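Local coordinates for protein alpha-rhamnosidase (Dictyoglomus thermophilum, PDB 6I60) that probably hydrolyses terminal non-reducing alpha-L-rhamnose residues of alpha-L-rhamnosides, a reaction applied to removing rhamnose from natural flavonoids, at residues H753-D758 and A780-N785; N724-Y729 and G760-R765; K188-R193 and L270-D275. All coordinates share one frame; numbering follows the deposited sequence.

Contact 1: H753-D758 and A780-N785; sequences HDYHLD and AYKIVN
The phenol ring of Y755 lies against the aliphatic chain of K782, a cation-pi pair that joins the loop after helix 738-750 to helix 777-784 in the six-hairpin (alpha/alpha)6-barrel domain. Here K782 CD stands over the centre of the ring, 3.9 Å from the centroid of Y755, while K782 NZ stays over the same face at 4.7 Å from that centroid, 24° off the ring normal. The bend of the lysine chain about CG-CD (chi3 69°) turns CE back across the ring, beside CD1 and CE1 of Y755. With an alanine in place of Y755, the methylenes of K782 would probably lose the flat surface they lie on, and its ammonium its pi partner. Next to this pair, on I783, the contact is apolar: the backbone of Y755 rests on I783, with Y755 O 3.8 Å from I783 CA, and L757 CG meets I783 CG2 at 3.7 Å, the two side chains at about a right angle. I749 of helix 738-750 also touches I783, and F768 of helix 761-773 touches L757. The loop is braced from inside by H756, whose NE2 bonds to T788 beyond the helix; its ND1 donates to H753 O at 3.0 Å, meeting that oxygen in the carbonyl plane but 19° out of the imidazole plane.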
ATOM      1  N   HIS A 753      29.905  11.388  14.444  1.00 53.04           N
ATOM      2  CA  HIS A 753      29.018  11.843  13.382  1.00 50.72           C
ATOM      3  C   HIS A 753      28.185  13.064  13.745  1.00 50.27           C
ATOM      4  O   HIS A 753      27.460  13.571  12.880  1.00 47.76           O
ATOM      5  CB  HIS A 753      28.092  10.701  12.947  1.00 47.18           C
ATOM      6  CG  HIS A 753      28.758   9.696  12.063  1.00 42.83           C
ATOM      7  ND1 HIS A 753      29.487   8.636  12.560  1.00 46.55           N
ATOM      8  CD2 HIS A 753      28.823   9.596  10.715  1.00 46.29           C
ATOM      9  CE1 HIS A 753      29.963   7.923  11.555  1.00 45.96           C
ATOM     10  NE2 HIS A 753      29.574   8.484  10.424  1.00 43.22           N
ATOM     11  N   ASP A 754      28.265  13.552  14.985  1.00 50.98           N
ATOM     12  CA  ASP A 754      27.584  14.780  15.399  1.00 50.42           C
ATOM     13  C   ASP A 754      26.080  14.698  15.133  1.00 49.60           C
ATOM     14  O   ASP A 754      25.495  15.550  14.459  1.00 48.61           O
ATOM     15  CB  ASP A 754      28.201  16.003  14.714  1.00 51.40           C
ATOM     16  CG  ASP A 754      27.746  17.310  15.332  1.00 56.96           C
ATOM     17  OD1 ASP A 754      27.698  17.401  16.576  1.00 53.23           O
ATOM     18  OD2 ASP A 754      27.433  18.247  14.568  1.00 63.58           O
ATOM     19  N   TYR A 755      25.460  13.645  15.670  1.00 51.18           N
ATOM     20  CA  TYR A 755      24.021  13.402  15.546  1.00 49.64           C
ATOM     21  C   TYR A 755      23.598  13.318  14.076  1.00 50.90           C
ATOM     22  O   TYR A 755      22.769  14.089  13.592  1.00 55.17           O
ATOM     23  CB  TYR A 755      23.219  14.476  16.288  1.00 49.23           C
ATOM     24  CG  TYR A 755      23.519  14.559  17.765  1.00 42.64           C
ATOM     25  CD1 TYR A 755      24.519  15.391  18.243  1.00 40.16           C
ATOM     26  CD2 TYR A 755      22.794  13.811  18.683  1.00 44.50           C
ATOM     27  CE1 TYR A 755      24.793  15.474  19.592  1.00 48.17           C
ATOM     28  CE2 TYR A 755      23.060  13.887  20.033  1.00 43.96           C
ATOM     29  CZ  TYR A 755      24.060  14.720  20.483  1.00 48.90           C
ATOM     30  OH  TYR A 755      24.327  14.798  21.831  1.00 56.17           O
ATOM     31  N   HIS A 756      24.184  12.356  13.371  1.00 50.07           N
ATOM     32  CA  HIS A 756      23.862  12.129  11.971  1.00 49.28           C
ATOM     33  C   HIS A 756      23.807  10.634  11.705  1.00 49.74           C
ATOM     34  O   HIS A 756      24.557   9.854  12.297  1.00 48.38           O
ATOM     35  CB  HIS A 756      24.882  12.796  11.039  1.00 50.75           C
ATOM     36  CG  HIS A 756      24.676  14.270  10.871  1.00 57.65           C
ATOM     37  ND1 HIS A 756      25.252  15.202  11.706  1.00 57.58           N
ATOM     38  CD2 HIS A 756      23.958  14.972   9.961  1.00 54.31           C
ATOM     39  CE1 HIS A 756      24.899  16.415  11.319  1.00 59.00           C
ATOM     40  NE2 HIS A 756      24.115  16.304  10.262  1.00 56.27           N
ATOM     41  N   LEU A 757      22.906  10.244  10.807  1.00 51.53           N
ATOM     42  CA  LEU A 757      22.747   8.839  10.461  1.00 45.97           C
ATOM     43  C   LEU A 757      23.903   8.366   9.588  1.00 49.91           C
ATOM     44  O   LEU A 757      24.280   9.034   8.621  1.00 57.33           O
ATOM     45  CB  LEU A 757      21.421   8.620   9.735  1.00 49.49           C
ATOM     46  CG  LEU A 757      20.145   8.755  10.564  1.00 44.70           C
ATOM     47  CD1 LEU A 757      18.925   8.750   9.665  1.00 41.37           C
ATOM     48  CD2 LEU A 757      20.058   7.640  11.589  1.00 53.01           C
ATOM     49  N   ASP A 758      24.467   7.215   9.936  1.00 49.86           N
ATOM     50  CA  ASP A 758      25.475   6.531   9.133  1.00 49.86           C
ATOM     51  C   ASP A 758      24.958   5.161   8.710  1.00 51.64           C
ATOM     52  O   ASP A 758      25.702   4.178   8.653  1.00 53.23           O
ATOM     53  CB  ASP A 758      26.793   6.409   9.897  1.00 45.05           C
ATOM     54  CG  ASP A 758      27.981   6.149   8.984  1.00 50.73           C
ATOM     55  OD1 ASP A 758      27.892   6.451   7.775  1.00 64.23           O
ATOM     56  OD2 ASP A 758      29.010   5.641   9.479  1.00 48.39           O
ATOM     57  N   ALA A 780      17.914  10.576  19.458  1.00 49.11           N
ATOM     58  CA  ALA A 780      17.163  10.315  18.235  1.00 52.29           C
ATOM     59  C   ALA A 780      16.489  11.580  17.719  1.00 54.62           C
ATOM     60  O   ALA A 780      16.446  11.817  16.505  1.00 48.50           O
ATOM     61  CB  ALA A 780      16.132   9.213  18.479  1.00 49.00           C
ATOM     62  N   TYR A 781      15.957  12.406  18.624  1.00 49.74           N
ATOM     63  CA  TYR A 781      15.326  13.650  18.203  1.00 44.90           C
ATOM     64  C   TYR A 781      16.341  14.605  17.586  1.00 53.72           C
ATOM     65  O   TYR A 781      16.038  15.289  16.601  1.00 54.71           O
ATOM     66  CB  TYR A 781      14.621  14.308  19.388  1.00 46.88           C
ATOM     67  CG  TYR A 781      13.939  15.613  19.049  1.00 47.38           C
ATOM     68  CD1 TYR A 781      12.677  15.627  18.473  1.00 53.09           C
ATOM     69  CD2 TYR A 781      14.557  16.831  19.303  1.00 49.90           C
ATOM     70  CE1 TYR A 781      12.049  16.817  18.159  1.00 61.39           C
ATOM     71  CE2 TYR A 781      13.938  18.026  18.991  1.00 52.71           C
ATOM     72  CZ  TYR A 781      12.683  18.014  18.421  1.00 57.32           C
ATOM     73  OH  TYR A 781      12.056  19.199  18.107  1.00 53.30           O
ATOM     74  N   LYS A 782      17.551  14.667  18.152  1.00 52.85           N
ATOM     75  CA  LYS A 782      18.580  15.540  17.597  1.00 49.33           C
ATOM     76  C   LYS A 782      19.030  15.069  16.222  1.00 53.36           C
ATOM     77  O   LYS A 782      19.472  15.884  15.404  1.00 60.46           O
ATOM     78  CB  LYS A 782      19.772  15.622  18.549  1.00 48.37           C
ATOM     79  CG  LYS A 782      19.602  16.643  19.667  1.00 59.04           C
ATOM     80  CD  LYS A 782      20.946  17.117  20.203  1.00 56.87           C
ATOM     81  CE  LYS A 782      21.681  17.967  19.177  1.00 62.73           C
ATOM     82  NZ  LYS A 782      22.396  19.111  19.809  1.00 79.86           N
ATOM     83  N   ILE A 783      18.930  13.767  15.952  1.00 51.78           N
ATOM     84  CA  ILE A 783      19.238  13.259  14.620  1.00 49.33           C
ATOM     85  C   ILE A 783      18.184  13.720  13.622  1.00 51.70           C
ATOM     86  O   ILE A 783      18.508  14.151  12.509  1.00 59.21           O
ATOM     87  CB  ILE A 783      19.359  11.725  14.655  1.00 44.87           C
ATOM     88  CG1 ILE A 783      20.643  11.306  15.372  1.00 42.91           C
ATOM     89  CG2 ILE A 783      19.322  11.147  13.250  1.00 48.01           C
ATOM     90  CD1 ILE A 783      20.577   9.922  15.982  1.00 44.60           C
ATOM     91  N   VAL A 784      16.909  13.653  14.010  1.00 51.72           N
ATOM     92  CA  VAL A 784      15.825  14.023  13.107  1.00 48.63           C
ATOM     93  C   VAL A 784      15.848  15.522  12.822  1.00 47.63           C
ATOM     94  O   VAL A 784      15.632  15.953  11.683  1.00 46.17           O
ATOM     95  CB  VAL A 784      14.476  13.571  13.697  1.00 45.11           C
ATOM     96  CG1 VAL A 784      13.344  14.465  13.222  1.00 47.84           C
ATOM     97  CG2 VAL A 784      14.199  12.120  13.332  1.00 42.78           C
ATOM     98  N   ASN A 785      16.135  16.334  13.841  1.00 49.98           N
ATOM     99  CA  ASN A 785      16.122  17.788  13.709  1.00 54.73           C
ATOM    100  C   ASN A 785      17.294  18.332  12.897  1.00 58.66           C
ATOM    101  O   ASN A 785      17.410  19.556  12.761  1.00 64.08           O
ATOM    102  CB  ASN A 785      16.112  18.432  15.100  1.00 56.01           C
ATOM    103  CG  ASN A 785      15.444  19.800  15.112  1.00 57.24           C
ATOM    104  OD1 ASN A 785      14.830  20.190  16.105  1.00 57.31           O
ATOM    105  ND2 ASN A 785      15.569  20.536  14.012  1.00 65.27           N
TER

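Contact 2: N724-Y729 and G760-R765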
ATOM      1  N   ASN A 724      25.750  -2.116  15.082  1.00 52.98           N
ATOM      2  CA  ASN A 724      25.394  -2.135  16.494  1.00 53.92           C
ATOM      3  C   ASN A 724      23.902  -2.007  16.768  1.00 52.86           C
ATOM      4  O   ASN A 724      23.427  -2.581  17.750  1.00 50.93           O
ATOM      5  CB  ASN A 724      26.134  -1.016  17.244  1.00 55.97           C
ATOM      6  CG  ASN A 724      27.486  -1.462  17.768  1.00 48.96           C
ATOM      7  OD1 ASN A 724      27.790  -2.652  17.803  1.00 51.70           O
ATOM      8  ND2 ASN A 724      28.306  -0.503  18.179  1.00 60.44           N
ATOM      9  N   THR A 725      23.151  -1.269  15.943  1.00 53.53           N
ATOM     10  CA  THR A 725      21.715  -1.143  16.186  1.00 57.94           C
ATOM     11  C   THR A 725      20.979  -2.448  15.912  1.00 51.69           C
ATOM     12  O   THR A 725      19.947  -2.717  16.538  1.00 51.25           O
ATOM     13  CB  THR A 725      21.114  -0.024  15.330  1.00 48.41           C
ATOM     14  OG1 THR A 725      21.062  -0.439  13.959  1.00 58.82           O
ATOM     15  CG2 THR A 725      21.939   1.238  15.436  1.00 43.11           C
ATOM     16  N   LEU A 726      21.492  -3.267  14.990  1.00 47.93           N
ATOM     17  CA  LEU A 726      20.773  -4.486  14.616  1.00 58.94           C
ATOM     18  C   LEU A 726      20.766  -5.518  15.739  1.00 53.31           C
ATOM     19  O   LEU A 726      19.673  -5.981  16.112  1.00 44.16           O
ATOM     20  CB  LEU A 726      21.342  -5.046  13.308  1.00 51.80           C
ATOM     21  CG  LEU A 726      20.637  -4.586  12.030  1.00 47.53           C
ATOM     22  CD1 LEU A 726      20.906  -3.115  11.767  1.00 54.08           C
ATOM     23  CD2 LEU A 726      21.068  -5.427  10.840  1.00 47.00           C
ATOM     24  N   PRO A 727      21.903  -5.922  16.323  1.00 50.30           N
ATOM     25  CA  PRO A 727      21.830  -6.852  17.460  1.00 56.38           C
ATOM     26  C   PRO A 727      21.189  -6.242  18.695  1.00 58.86           C
ATOM     27  O   PRO A 727      20.667  -6.988  19.533  1.00 54.89           O
ATOM     28  CB  PRO A 727      23.298  -7.222  17.715  1.00 52.74           C
ATOM     29  CG  PRO A 727      24.067  -6.074  17.189  1.00 53.02           C
ATOM     30  CD  PRO A 727      23.303  -5.586  15.993  1.00 49.54           C
ATOM     31  N   LEU A 728      21.205  -4.913  18.833  1.00 56.32           N
ATOM     32  CA  LEU A 728      20.534  -4.259  19.950  1.00 58.90           C
ATOM     33  C   LEU A 728      19.025  -4.170  19.756  1.00 55.20           C
ATOM     34  O   LEU A 728      18.295  -4.030  20.743  1.00 55.16           O
ATOM     35  CB  LEU A 728      21.105  -2.854  20.160  1.00 51.12           C
ATOM     36  CG  LEU A 728      22.345  -2.746  21.047  1.00 47.32           C
ATOM     37  CD1 LEU A 728      23.000  -1.384  20.879  1.00 53.00           C
ATOM     38  CD2 LEU A 728      21.991  -3.002  22.504  1.00 46.21           C
ATOM     39  N   TYR A 729      18.545  -4.246  18.513  1.00 50.21           N
ATOM     40  CA  TYR A 729      17.108  -4.216  18.267  1.00 48.73           C
ATOM     41  C   TYR A 729      16.456  -5.524  18.696  1.00 54.12           C
ATOM     42  O   TYR A 729      15.554  -5.538  19.542  1.00 50.87           O
ATOM     43  CB  TYR A 729      16.834  -3.931  16.788  1.00 49.18           C
ATOM     44  CG  TYR A 729      15.365  -3.785  16.460  1.00 50.30           C
ATOM     45  CD1 TYR A 729      14.699  -2.587  16.689  1.00 49.55           C
ATOM     46  CD2 TYR A 729      14.642  -4.845  15.927  1.00 48.56           C
ATOM     47  CE1 TYR A 729      13.357  -2.448  16.397  1.00 50.72           C
ATOM     48  CE2 TYR A 729      13.297  -4.717  15.631  1.00 48.54           C
ATOM     49  CZ  TYR A 729      12.659  -3.515  15.867  1.00 48.66           C
ATOM     50  OH  TYR A 729      11.321  -3.377  15.575  1.00 41.58           O
ATOM     51  N   GLY A 760      22.083   2.662   6.282  1.00 57.28           N
ATOM     52  CA  GLY A 760      21.316   2.497   5.066  1.00 53.37           C
ATOM     53  C   GLY A 760      19.835   2.346   5.349  1.00 52.14           C
ATOM     54  O   GLY A 760      19.327   2.746   6.400  1.00 49.60           O
ATOM     55  N   ILE A 761      19.132   1.741   4.389  1.00 51.88           N
ATOM     56  CA  ILE A 761      17.684   1.613   4.515  1.00 50.10           C
ATOM     57  C   ILE A 761      17.312   0.626   5.616  1.00 49.32           C
ATOM     58  O   ILE A 761      16.279   0.788   6.279  1.00 51.34           O
ATOM     59  CB  ILE A 761      17.063   1.213   3.163  1.00 54.41           C
ATOM     60  CG1 ILE A 761      17.595  -0.141   2.696  1.00 49.46           C
ATOM     61  CG2 ILE A 761      17.350   2.267   2.111  1.00 50.20           C
ATOM     62  CD1 ILE A 761      16.834  -0.710   1.523  1.00 49.25           C
ATOM     63  N   VAL A 762      18.140  -0.396   5.842  1.00 55.31           N
ATOM     64  CA  VAL A 762      17.800  -1.433   6.814  1.00 51.21           C
ATOM     65  C   VAL A 762      17.953  -0.906   8.235  1.00 46.64           C
ATOM     66  O   VAL A 762      17.022  -0.982   9.046  1.00 45.74           O
ATOM     67  CB  VAL A 762      18.662  -2.688   6.586  1.00 46.88           C
ATOM     68  CG1 VAL A 762      18.624  -3.587   7.814  1.00 44.12           C
ATOM     69  CG2 VAL A 762      18.197  -3.442   5.346  1.00 46.01           C
ATOM     70  N   ALA A 763      19.128  -0.366   8.560  1.00 47.60           N
ATOM     71  CA  ALA A 763      19.404   0.059   9.925  1.00 48.10           C
ATOM     72  C   ALA A 763      18.704   1.360  10.298  1.00 52.61           C
ATOM     73  O   ALA A 763      18.486   1.606  11.490  1.00 54.94           O
ATOM     74  CB  ALA A 763      20.911   0.199  10.136  1.00 50.44           C
ATOM     75  N   THR A 764      18.348   2.198   9.318  1.00 49.57           N
ATOM     76  CA  THR A 764      17.588   3.403   9.634  1.00 48.76           C
ATOM     77  C   THR A 764      16.214   3.060  10.190  1.00 47.20           C
ATOM     78  O   THR A 764      15.669   3.811  11.007  1.00 49.18           O
ATOM     79  CB  THR A 764      17.446   4.289   8.395  1.00 44.63           C
ATOM     80  OG1 THR A 764      18.718   4.422   7.750  1.00 45.72           O
ATOM     81  CG2 THR A 764      16.937   5.670   8.778  1.00 39.06           C
ATOM     82  N   ARG A 765      15.647   1.929   9.766  1.00 44.85           N
ATOM     83  CA  ARG A 765      14.350   1.495  10.270  1.00 47.15           C
ATOM     84  C   ARG A 765      14.401   1.086  11.738  1.00 49.87           C
ATOM     85  O   ARG A 765      13.365   1.111  12.413  1.00 46.30           O
ATOM     86  CB  ARG A 765      13.829   0.337   9.413  1.00 48.88           C
ATOM     87  CG  ARG A 765      12.382  -0.052   9.674  1.00 51.70           C
ATOM     88  CD  ARG A 765      12.288  -1.472  10.207  1.00 49.88           C
ATOM     89  NE  ARG A 765      10.956  -1.791  10.713  1.00 49.14           N
ATOM     90  CZ  ARG A 765      10.555  -1.560  11.959  1.00 48.63           C
ATOM     91  NH1 ARG A 765      11.382  -1.001  12.832  1.00 44.48           N
ATOM     92  NH2 ARG A 765       9.325  -1.888  12.332  1.00 50.18           N
TER
HETATM   93  O   HOH W   1       9.669  -0.977  15.711  1.00 49.04           O
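Helix-on-helix packing within the (alpha/alpha)6 barrel of the six-hairpin glycosidase domain brings L726 and T725 of helix 722-729 against A763 at the start of helix 761-773. The segment axes approach to 9.5 Å and run at 48° to each other, and A763 presents its methyl at the L726-A763 pair, where the two backbones come nearest. L726 reaches it with one branch, CD1, which lies 3.7 Å from A763 CB, while the other branch extends to V762, L726 CD2 being 4.3 Å from V762 CG1. T725 adds its hydroxyl side, with OG1 3.9 Å from A763 CB, a van der Waals neighbour. One turn further along the first helix, at Y729, the contact changes from apolar to polar. The ring of Y729 leaves its helix with CG anti to the backbone N (chi1 -176°), which brings its hydroxyl close to R765, with Y729 OH 3.6 Å from R765 NH1. Ring and guanidinium planes are 63° apart, so the two are not stacked. A water lies at the edge of both groups, in the plane of each; it is 2.9 Å from Y729 OH and takes a weak bond from R765 NH1 at 3.4 Å. The stronger hold on this arginine is at its other nitrogen, where NH2 pairs with E515 and bonds to the hydroxyl of Y571. P727, whose nitrogen cannot donate to the preceding turn, kinks the first helix between these apolar and polar ends. Around the contact, helix 626-648 packs T629 against both L726 and V762, helix 738-750 backs T725 through L745, and D612 accepts from the backbone N of A763 at the N-terminal end of helix 761-773.

Contact 3: K188-R193 and L270-D275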
ATOM      1  N   LYS A 188     -37.602  -6.051 -19.477  1.00 92.79           N
ATOM      2  CA  LYS A 188     -36.914  -5.098 -18.618  1.00 94.74           C
ATOM      3  C   LYS A 188     -36.009  -5.805 -17.620  1.00 92.80           C
ATOM      4  O   LYS A 188     -36.366  -6.834 -17.041  1.00 88.35           O
ATOM      5  CB  LYS A 188     -37.904  -4.184 -17.892  1.00 90.21           C
ATOM      6  CG  LYS A 188     -38.490  -3.050 -18.761  1.00 91.85           C
ATOM      7  CD  LYS A 188     -37.558  -2.523 -19.889  1.00 93.25           C
ATOM      8  CE  LYS A 188     -36.232  -1.887 -19.437  1.00 93.33           C
ATOM      9  NZ  LYS A 188     -35.192  -2.134 -20.482  1.00 84.54           N
ATOM     10  N   ILE A 189     -34.824  -5.230 -17.429  1.00 95.04           N
ATOM     11  CA  ILE A 189     -33.777  -5.871 -16.650  1.00 90.67           C
ATOM     12  C   ILE A 189     -34.066  -5.731 -15.159  1.00 86.74           C
ATOM     13  O   ILE A 189     -34.761  -4.816 -14.708  1.00 80.84           O
ATOM     14  CB  ILE A 189     -32.401  -5.280 -17.004  1.00 80.93           C
ATOM     15  CG1 ILE A 189     -32.431  -3.760 -16.852  1.00 80.31           C
ATOM     16  CG2 ILE A 189     -31.997  -5.658 -18.420  1.00 74.99           C
ATOM     17  CD1 ILE A 189     -31.129  -3.180 -16.393  1.00 80.43           C
ATOM     18  N   LYS A 190     -33.516  -6.665 -14.388  1.00 82.77           N
ATOM     19  CA  LYS A 190     -33.485  -6.580 -12.934  1.00 80.71           C
ATOM     20  C   LYS A 190     -32.123  -6.143 -12.416  1.00 84.10           C
ATOM     21  O   LYS A 190     -32.045  -5.329 -11.490  1.00 83.03           O
ATOM     22  CB  LYS A 190     -33.861  -7.932 -12.319  1.00 80.86           C
ATOM     23  CG  LYS A 190     -34.162  -7.884 -10.830  1.00 79.31           C
ATOM     24  CD  LYS A 190     -34.980  -9.090 -10.395  1.00 80.83           C
ATOM     25  CE  LYS A 190     -34.084 -10.261 -10.021  1.00 83.53           C
ATOM     26  NZ  LYS A 190     -34.817 -11.560 -10.042  1.00 83.58           N
ATOM     27  N   ARG A 191     -31.047  -6.661 -13.007  1.00 82.07           N
ATOM     28  CA  ARG A 191     -29.688  -6.266 -12.665  1.00 75.60           C
ATOM     29  C   ARG A 191     -28.772  -6.672 -13.810  1.00 76.78           C
ATOM     30  O   ARG A 191     -29.109  -7.541 -14.618  1.00 78.78           O
ATOM     31  CB  ARG A 191     -29.225  -6.903 -11.350  1.00 70.65           C
ATOM     32  CG  ARG A 191     -28.842  -8.365 -11.481  1.00 77.33           C
ATOM     33  CD  ARG A 191     -27.995  -8.824 -10.310  1.00 76.11           C
ATOM     34  NE  ARG A 191     -28.056 -10.272 -10.136  1.00 80.74           N
ATOM     35  CZ  ARG A 191     -27.066 -11.010  -9.646  1.00 76.25           C
ATOM     36  NH1 ARG A 191     -25.929 -10.435  -9.278  1.00 68.95           N
ATOM     37  NH2 ARG A 191     -27.212 -12.321  -9.525  1.00 75.76           N
ATOM     38  N   ALA A 192     -27.609  -6.027 -13.870  1.00 76.17           N
ATOM     39  CA  ALA A 192     -26.625  -6.316 -14.903  1.00 73.53           C
ATOM     40  C   ALA A 192     -25.232  -6.291 -14.298  1.00 65.27           C
ATOM     41  O   ALA A 192     -24.909  -5.410 -13.497  1.00 71.18           O
ATOM     42  CB  ALA A 192     -26.711  -5.315 -16.063  1.00 69.30           C
ATOM     43  N   ARG A 193     -24.411  -7.263 -14.685  1.00 65.98           N
ATOM     44  CA  ARG A 193     -23.044  -7.371 -14.205  1.00 64.26           C
ATOM     45  C   ARG A 193     -22.110  -7.624 -15.378  1.00 69.72           C
ATOM     46  O   ARG A 193     -22.502  -8.209 -16.393  1.00 74.66           O
ATOM     47  CB  ARG A 193     -22.896  -8.490 -13.170  1.00 64.83           C
ATOM     48  CG  ARG A 193     -23.675  -8.253 -11.890  1.00 68.86           C
ATOM     49  CD  ARG A 193     -23.169  -7.021 -11.162  1.00 66.75           C
ATOM     50  NE  ARG A 193     -23.773  -6.885  -9.842  1.00 63.46           N
ATOM     51  CZ  ARG A 193     -24.895  -6.214  -9.602  1.00 63.60           C
ATOM     52  NH1 ARG A 193     -25.536  -5.616 -10.596  1.00 67.18           N
ATOM     53  NH2 ARG A 193     -25.374  -6.141  -8.368  1.00 66.59           N
ATOM     54  N   LEU A 270     -23.259 -10.650 -17.528  1.00 68.77           N
ATOM     55  CA  LEU A 270     -24.465 -11.220 -16.940  1.00 73.20           C
ATOM     56  C   LEU A 270     -25.594 -10.197 -16.951  1.00 74.40           C
ATOM     57  O   LEU A 270     -25.411  -9.044 -16.550  1.00 69.62           O
ATOM     58  CB  LEU A 270     -24.189 -11.690 -15.510  1.00 70.02           C
ATOM     59  CG  LEU A 270     -25.270 -12.483 -14.760  1.00 66.54           C
ATOM     60  CD1 LEU A 270     -26.191 -11.567 -13.956  1.00 59.52           C
ATOM     61  CD2 LEU A 270     -26.078 -13.366 -15.701  1.00 72.21           C
ATOM     62  N   VAL A 271     -26.768 -10.623 -17.413  1.00 79.61           N
ATOM     63  CA  VAL A 271     -27.972  -9.803 -17.406  1.00 78.23           C
ATOM     64  C   VAL A 271     -29.108 -10.636 -16.828  1.00 81.96           C
ATOM     65  O   VAL A 271     -29.364 -11.753 -17.292  1.00 73.47           O
ATOM     66  CB  VAL A 271     -28.332  -9.294 -18.815  1.00 70.34           C
ATOM     67  CG1 VAL A 271     -29.818  -8.990 -18.911  1.00 69.25           C
ATOM     68  CG2 VAL A 271     -27.514  -8.060 -19.161  1.00 81.18           C
ATOM     69  N   GLU A 272     -29.778 -10.100 -15.810  1.00 86.43           N
ATOM     70  CA  GLU A 272     -30.886 -10.775 -15.148  1.00 82.05           C
ATOM     71  C   GLU A 272     -32.148  -9.943 -15.315  1.00 81.61           C
ATOM     72  O   GLU A 272     -32.128  -8.727 -15.103  1.00 80.21           O
ATOM     73  CB  GLU A 272     -30.590 -11.001 -13.662  1.00 72.61           C
ATOM     74  CG  GLU A 272     -31.829 -11.246 -12.814  1.00 77.80           C
ATOM     75  CD  GLU A 272     -31.562 -12.158 -11.633  1.00 82.22           C
ATOM     76  OE1 GLU A 272     -30.659 -11.843 -10.830  1.00 86.94           O
ATOM     77  OE2 GLU A 272     -32.255 -13.189 -11.506  1.00 87.89           O
ATOM     78  N   TYR A 273     -33.239 -10.600 -15.695  1.00 83.94           N
ATOM     79  CA  TYR A 273     -34.520  -9.941 -15.891  1.00 86.02           C
ATOM     80  C   TYR A 273     -35.391 -10.086 -14.647  1.00 89.82           C
ATOM     81  O   TYR A 273     -35.109 -10.878 -13.744  1.00 89.62           O
ATOM     82  CB  TYR A 273     -35.229 -10.512 -17.122  1.00 82.87           C
ATOM     83  CG  TYR A 273     -34.398 -10.433 -18.382  1.00 80.12           C
ATOM     84  CD1 TYR A 273     -34.320  -9.254 -19.111  1.00 81.83           C
ATOM     85  CD2 TYR A 273     -33.683 -11.535 -18.836  1.00 73.73           C
ATOM     86  CE1 TYR A 273     -33.558  -9.175 -20.263  1.00 78.50           C
ATOM     87  CE2 TYR A 273     -32.919 -11.465 -19.985  1.00 74.48           C
ATOM     88  CZ  TYR A 273     -32.860 -10.283 -20.694  1.00 75.80           C
ATOM     89  OH  TYR A 273     -32.100 -10.208 -21.839  1.00 74.98           O
ATOM     90  N   GLU A 274     -36.469  -9.298 -14.612  1.00 91.83           N
ATOM     91  CA  GLU A 274     -37.353  -9.287 -13.451  1.00 90.34           C
ATOM     92  C   GLU A 274     -38.082 -10.610 -13.258  1.00 86.28           C
ATOM     93  O   GLU A 274     -38.528 -10.898 -12.142  1.00 80.58           O
ATOM     94  CB  GLU A 274     -38.368  -8.147 -13.575  1.00 87.66           C
ATOM     95  CG  GLU A 274     -37.903  -6.832 -12.970  1.00 85.59           C
ATOM     96  CD  GLU A 274     -38.561  -5.626 -13.616  1.00100.75           C
ATOM     97  OE1 GLU A 274     -38.749  -4.606 -12.921  1.00105.81           O
ATOM     98  OE2 GLU A 274     -38.890  -5.699 -14.819  1.00105.93           O
ATOM     99  N   ASP A 275     -38.209 -11.419 -14.310  1.00 84.99           N
ATOM    100  CA  ASP A 275     -38.885 -12.707 -14.238  1.00 83.65           C
ATOM    101  C   ASP A 275     -37.961 -13.833 -13.785  1.00 88.38           C
ATOM    102  O   ASP A 275     -38.261 -15.006 -14.037  1.00 93.42           O
ATOM    103  CB  ASP A 275     -39.508 -13.054 -15.593  1.00 88.13           C
ATOM    104  CG  ASP A 275     -38.580 -12.755 -16.757  1.00 93.34           C
ATOM    105  OD1 ASP A 275     -37.364 -12.998 -16.624  1.00 89.03           O
ATOM    106  OD2 ASP A 275     -39.067 -12.279 -17.804  1.00 98.30           O
TER
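K190 and R191 both face E272 across two antiparallel strands, the signature of a classic beta bulge. E272 O takes both amides, from K190 N at 2.6 Å and from R191 N at 3.1 Å, each donor tilted from the carbonyl plane. The return bond, E272 N to R191 O at 2.9 Å, is nearly straight, and R193 N also bonds to L270 O at 2.8 Å. The extra residue moves the register by one, and it also sets two basic side chains beside one carboxylate. E272 divides its oxygens between them. OE1 receives R191 NE at 3.1 Å, with an N-H...O angle of 175° and the oxygen in the guanidinium plane; OE2 makes a weaker salt bridge with K190 NZ at 3.4 Å. K190 runs alongside the glutamate in the same direction, whereas R191 comes in from its own strand with CG between the backbone N and the carbonyl carbon (chi1 77°), its guanidinium 36° from the carboxylate plane. L270 CD1 lies over one face of that guanidinium. On the other face of the sheet the contact is apolar, A192 meeting V271, and near the corner I189 CG2 approaches V271 CG1 to 4.0 Å. Further out, R191 has other partners: its NH2 bonds to C110 O, its strongest polar contact, and its NH1 pairs with E136. R193 shares E136 through NH2 and pairs with D233 through NH1. Since E136 belongs to strand 133-137 of the immunoglobulin-like domain, these salt bridges reach a strand of a separate sheet. R191, shared between E272 and E136, with K190 and R193 beside it, would be expected to offset the negative charges and to favour the ionised carboxylates.

In the fold
From the N terminus, contact 3 comes first: it closes a 76-residue, strand-rich excursion within the family's N-terminal domain, pairing neighbouring inner strands 189-199 and 264-273 of a five-stranded sheet. Contacts 1 and 2 follow in the helical domain, on the opposite side of the chain's centre, with contact 3 about 64 Å and 59 Å away between centres. Contact 2 opens at 724-729 and closes over 30 residues at 760-765; contact 1 opens at 753-758, before that closure, and closes over 21 mostly helical residues at 780-785. The two cross rather than nest. They touch, L757 CD1 meeting T764 CG2 at 3.8 Å, and interlock helices 722-729, 761-773 and 777-784 with the loop after 738-750.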